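PDB 1SR4: cytolethal distending toxin subunit A from Haemophilus ducreyi, which forms, with CdtC, a probable heterodimeric lectin-like subunit required to deliver the genotoxic subunit CdtB into host cells. Local coordinates for the interface of chains A and B. Numbering follows the deposited sequence. Chains: chain A, Cytolethal distending toxin subunit A; chain B, cytolethal distending toxin protein B.

Contact 1: the interface of chains A and B. Residues chain A 147-150; chain B 210, 247, 253.
Hydrogen bonding to main-chain carbonyls of CdtA carries this part of the CdtA-CdtB interface. The amide nitrogen NE2 of B:Gln247 donates to A:Ser149 O over 2.9 Å, with 151° at the hydrogen. The acceptor lies close to the plane of the glutamine amide, whereas NE2 stands above the carbonyl plane of A:Ser149 rather than on a lone pair. B:Gln247 gets there with CG anti to its backbone N (chi1 162°) and a bend at chi2. A weaker bond runs from the guanidinium NH1 of B:Arg210 to A:Asp148 O at 3.1 Å; its 123° at the hydrogen is far from straight.

Water adds a second grip on A:Ser149 O. Water 1 lies in plane at the edge of the B:Arg210 guanidinium, 2.8 Å from B:Arg210 NH1. The same water 1 is 3.1 Å from A:Ser149 O. That carbonyl is thus held by B:Gln247 directly and by B:Arg210 through water.

Packing brings B:Arg210 alongside the turn. Extended from CG to NE, it lays one guanidinium face against A:Gly150, whose N sits 3.7 Å above the guanidinium plane, toward its rim. The ring of B:Phe253 meets the loop tip-first, CZ 3.8 Å from A:Thr147 O.

Charge plays a looser role: A:Asp148 OD1 and B:Arg210 NH1 are 6.7 Å apart, so any attraction acts at long range and forms no salt bridge.

Internal bonds shape the CdtA loop. A:Thr147 OG1 accepts a fairly straight bond from the backbone N of A:Ser149 and pairs with the A:Ser149 hydroxyl OG, tying the turn together on the CdtA side. The four residues make up most of the loop between strands 142-146 and 152-156 of the ricin-type beta-trefoil lectin subunit, with A:Gly150 at positive phi. On CdtB, B:Gln247 and B:Phe253 share the connection between 3-10 helix 241-243 and strand 255-259, while B:Arg210 lies on the loop between strands 200-202 and 216-221.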
loop_
_atom_site.group_PDB
_atom_site.type_symbol
_atom_site.label_atom_id
_atom_site.label_comp_id
_atom_site.label_asym_id
_atom_site.label_seq_id
_atom_site.Cartn_x
_atom_site.Cartn_y
_atom_site.Cartn_z
ATOM N N THR A 147 12.635 -3.970 3.452
ATOM C CA THR A 147 13.242 -4.976 4.324
ATOM C C THR A 147 12.175 -6.053 4.473
ATOM O O THR A 147 11.022 -5.837 4.077
ATOM C CB THR A 147 13.545 -4.436 5.720
ATOM O OG1 THR A 147 12.315 -4.206 6.416
ATOM C CG2 THR A 147 14.341 -3.133 5.640
ATOM N N ASP A 148 12.523 -7.198 5.053
ATOM C CA ASP A 148 11.512 -8.233 5.198
ATOM C C ASP A 148 10.459 -7.990 6.273
ATOM O O ASP A 148 9.587 -8.830 6.481
ATOM C CB ASP A 148 12.136 -9.618 5.378
ATOM C CG ASP A 148 13.115 -9.692 6.523
ATOM O OD1 ASP A 148 13.181 -8.761 7.359
ATOM O OD2 ASP A 148 13.823 -10.719 6.580
ATOM N N SER A 149 10.515 -6.845 6.948
ATOM C CA SER A 149 9.490 -6.538 7.948
ATOM C C SER A 149 8.515 -5.534 7.352
ATOM O O SER A 149 7.496 -5.212 7.966
ATOM C CB SER A 149 10.107 -5.935 9.208
ATOM O OG SER A 149 10.581 -4.628 8.948
ATOM N N GLY A 150 8.832 -5.036 6.158
ATOM C CA GLY A 150 7.969 -4.052 5.520
ATOM C C GLY A 150 8.456 -2.622 5.725
ATOM O O GLY A 150 7.895 -1.662 5.182
ATOM N N ARG B 210 8.772 -10.628 -0.330
ATOM C CA ARG B 210 9.702 -10.754 0.764
ATOM C C ARG B 210 10.724 -11.865 0.645
ATOM O O ARG B 210 11.584 -12.022 1.506
ATOM C CB ARG B 210 8.929 -10.804 2.092
ATOM C CG ARG B 210 8.274 -9.435 2.394
ATOM C CD ARG B 210 7.596 -9.339 3.767
ATOM N NE ARG B 210 6.720 -8.164 3.842
ATOM C CZ ARG B 210 6.253 -7.639 4.973
ATOM N NH1 ARG B 210 6.580 -8.184 6.145
ATOM N NH2 ARG B 210 5.450 -6.573 4.931
ATOM N N GLN B 247 1.973 -0.438 7.359
ATOM C CA GLN B 247 2.623 -1.703 7.062
ATOM C C GLN B 247 1.907 -2.228 5.800
ATOM O O GLN B 247 0.708 -1.951 5.593
ATOM C CB GLN B 247 2.375 -2.682 8.214
ATOM C CG GLN B 247 2.618 -4.161 7.898
ATOM C CD GLN B 247 4.071 -4.461 7.581
ATOM O OE1 GLN B 247 4.674 -3.817 6.708
ATOM N NE2 GLN B 247 4.647 -5.443 8.281
ATOM N N PHE B 253 4.966 -6.365 -2.460
ATOM C CA PHE B 253 4.997 -4.909 -2.408
ATOM C C PHE B 253 4.242 -4.402 -3.640
ATOM O O PHE B 253 4.382 -4.954 -4.732
ATOM C CB PHE B 253 6.453 -4.432 -2.428
ATOM C CG PHE B 253 7.211 -4.775 -1.169
ATOM C CD1 PHE B 253 7.229 -3.891 -0.096
ATOM C CD2 PHE B 253 7.843 -5.999 -1.037
ATOM C CE1 PHE B 253 7.861 -4.225 1.094
ATOM C CE2 PHE B 253 8.478 -6.348 0.145
ATOM C CZ PHE B 253 8.486 -5.450 1.219
HETATM O O HOH W 1 6.209 -7.916 8.910
#

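Contact 2: the interface of chains A and B. Residues chain A 100-103, 110; chain B 35, 238-239, 241-242, 261.
NH1 of B:Arg261 is the best-held polar atom, gripped by two CdtA oxygens. It donates to A:Pro103 O at 2.7 Å, nearly along the C=O axis. A second bond joins B:Arg261 NH1 to the carboxylate OE1 of A:Glu102 at 3.3 Å, also a salt bridge. Both acceptors lie near the guanidinium plane, but OE1 is met from above its carboxylate plane, the two planes being 54° apart. B:Arg261 reaches them from the crowded chi1 position through a bend at chi3.

From another direction, B:Gln35, extended beyond CG, sends its amide NE2 to A:Met101 O at 2.9 Å. The donor stands above that carbonyl plane, with the acceptor near the glutamine amide plane.

Apolar packing fills the other flank. The side chain of A:Met101 crosses B:Asn242 at about a right angle, its SD 3.6 Å from B:Asn242 CA. Its methyl CE lies over one face of the A:Phe110 ring. B:Asn242 likewise crosses A:Phe110, its CB 3.8 Å from A:Phe110 CE1, with ring and amide planes 29° apart.

Oxygens face the edge of that ring: B:Leu239 O lies in plane, 3.4 Å from A:Phe110 CZ, and B:Ser238 OG, hydrogen-bonded to B:Leu239 O, also approaches CZ.

By joining strand 99-103 of CdtA to the CdtB C-terminus and the segment around 3-10 helix 241-243, the site anchors the nuclease-family subunit to its delivery partner.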
loop_
_atom_site.group_PDB
_atom_site.type_symbol
_atom_site.label_atom_id
_atom_site.label_comp_id
_atom_site.label_asym_id
_atom_site.label_seq_id
_atom_site.Cartn_x
_atom_site.Cartn_y
_atom_site.Cartn_z
ATOM N N LYS A 100 6.163 15.317 1.034
ATOM C CA LYS A 100 5.427 14.751 -0.074
ATOM C C LYS A 100 6.476 13.917 -0.824
ATOM O O LYS A 100 7.509 14.428 -1.266
ATOM C CB LYS A 100 4.873 15.846 -0.988
ATOM C CG LYS A 100 4.291 15.311 -2.304
ATOM C CD LYS A 100 3.829 16.441 -3.243
ATOM C CE LYS A 100 2.614 17.161 -2.686
ATOM N NZ LYS A 100 2.129 18.295 -3.557
ATOM N N MET A 101 6.211 12.629 -0.943
ATOM C CA MET A 101 7.104 11.709 -1.627
ATOM C C MET A 101 6.689 11.587 -3.105
ATOM O O MET A 101 5.567 11.178 -3.400
ATOM C CB MET A 101 6.995 10.354 -0.943
ATOM C CG MET A 101 8.199 9.504 -1.044
ATOM S SD MET A 101 7.985 7.941 -0.143
ATOM C CE MET A 101 8.716 6.994 -1.315
ATOM N N GLU A 102 7.591 11.939 -4.020
ATOM C CA GLU A 102 7.326 11.868 -5.459
ATOM C C GLU A 102 8.409 11.095 -6.185
ATOM O O GLU A 102 9.546 10.995 -5.709
ATOM C CB GLU A 102 7.313 13.255 -6.102
ATOM C CG GLU A 102 6.577 14.311 -5.344
ATOM C CD GLU A 102 6.573 15.650 -6.069
ATOM O OE1 GLU A 102 7.591 16.012 -6.696
ATOM O OE2 GLU A 102 5.546 16.352 -5.997
ATOM N N PRO A 103 8.069 10.538 -7.361
ATOM C CA PRO A 103 9.079 9.805 -8.110
ATOM C C PRO A 103 10.105 10.837 -8.542
ATOM O O PRO A 103 9.773 12.004 -8.726
ATOM C CB PRO A 103 8.287 9.237 -9.289
ATOM C CG PRO A 103 6.967 8.936 -8.662
ATOM C CD PRO A 103 6.718 10.210 -7.861
ATOM N N PHE A 110 13.028 8.260 -5.565
ATOM C CA PHE A 110 12.067 9.189 -5.003
ATOM C C PHE A 110 12.750 10.418 -4.437
ATOM O O PHE A 110 13.946 10.399 -4.105
ATOM C CB PHE A 110 11.283 8.506 -3.883
ATOM C CG PHE A 110 10.430 7.373 -4.359
ATOM C CD1 PHE A 110 9.196 7.624 -4.953
ATOM C CD2 PHE A 110 10.876 6.053 -4.249
ATOM C CE1 PHE A 110 8.403 6.578 -5.438
ATOM C CE2 PHE A 110 10.093 4.997 -4.731
ATOM C CZ PHE A 110 8.850 5.268 -5.327
ATOM N N GLN B 35 -1.190 11.222 -6.510
ATOM C CA GLN B 35 -0.425 10.173 -7.187
ATOM C C GLN B 35 -1.064 8.780 -7.100
ATOM O O GLN B 35 -0.439 7.778 -7.434
ATOM C CB GLN B 35 1.000 10.142 -6.625
ATOM C CG GLN B 35 1.710 11.518 -6.710
ATOM C CD GLN B 35 3.081 11.553 -6.025
ATOM O OE1 GLN B 35 4.099 11.220 -6.626
ATOM N NE2 GLN B 35 3.103 11.954 -4.761
ATOM N N SER B 238 8.069 0.835 -10.625
ATOM C CA SER B 238 8.690 1.204 -9.360
ATOM C C SER B 238 7.855 0.654 -8.215
ATOM O O SER B 238 6.639 0.541 -8.356
ATOM C CB SER B 238 8.740 2.734 -9.257
ATOM O OG SER B 238 9.266 3.157 -8.018
ATOM N N LEU B 239 8.483 0.253 -7.110
ATOM C CA LEU B 239 7.676 -0.177 -5.966
ATOM C C LEU B 239 6.889 1.105 -5.669
ATOM O O LEU B 239 7.457 2.199 -5.710
ATOM C CB LEU B 239 8.563 -0.552 -4.766
ATOM C CG LEU B 239 9.519 -1.734 -4.995
ATOM C CD1 LEU B 239 10.273 -2.067 -3.716
ATOM C CD2 LEU B 239 8.705 -2.950 -5.471
ATOM N N LEU B 241 6.061 2.884 -3.217
ATOM C CA LEU B 241 6.274 3.266 -1.834
ATOM C C LEU B 241 5.805 4.658 -1.481
ATOM O O LEU B 241 5.581 4.954 -0.312
ATOM C CB LEU B 241 7.749 3.093 -1.480
ATOM C CG LEU B 241 8.335 1.707 -1.778
ATOM C CD1 LEU B 241 9.829 1.724 -1.486
ATOM C CD2 LEU B 241 7.631 0.639 -0.947
ATOM N N ASN B 242 5.642 5.518 -2.482
ATOM C CA ASN B 242 5.186 6.881 -2.225
ATOM C C ASN B 242 3.727 6.933 -1.741
ATOM O O ASN B 242 3.265 7.961 -1.242
ATOM C CB ASN B 242 5.369 7.736 -3.486
ATOM C CG ASN B 242 4.692 7.149 -4.696
ATOM O OD1 ASN B 242 4.898 5.985 -5.041
ATOM N ND2 ASN B 242 3.881 7.958 -5.358
ATOM N N ARG B 261 9.031 11.315 -15.730
ATOM C CA ARG B 261 8.865 12.755 -15.664
ATOM C C ARG B 261 10.078 13.414 -16.319
ATOM O O ARG B 261 10.973 12.665 -16.774
ATOM C CB ARG B 261 8.682 13.220 -14.208
ATOM C CG ARG B 261 9.757 12.801 -13.225
ATOM C CD ARG B 261 9.282 13.054 -11.777
ATOM N NE ARG B 261 8.632 14.358 -11.634
ATOM C CZ ARG B 261 8.255 14.890 -10.475
ATOM N NH1 ARG B 261 8.460 14.237 -9.339
ATOM N NH2 ARG B 261 7.667 16.077 -10.451
ATOM O OXT ARG B 261 10.117 14.660 -16.390
#

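About 17 Å separates the C-alpha centres of contact 1 and contact 2, and no residue belongs to both. On CdtA they use different parts of the chain: the loop between strands 142-146 and 152-156, against strands 99-103 and 110-114. On CdtB part of each contact comes from the C-terminal stretch from B:Ser238 to B:Arg261, while B:Arg210 and B:Gln35 come from distant parts of the chain. Two separated attachments should restrict rocking of CdtB against CdtA better than either alone, consistent with the heterotrimer formed by CdtA, CdtB and CdtC.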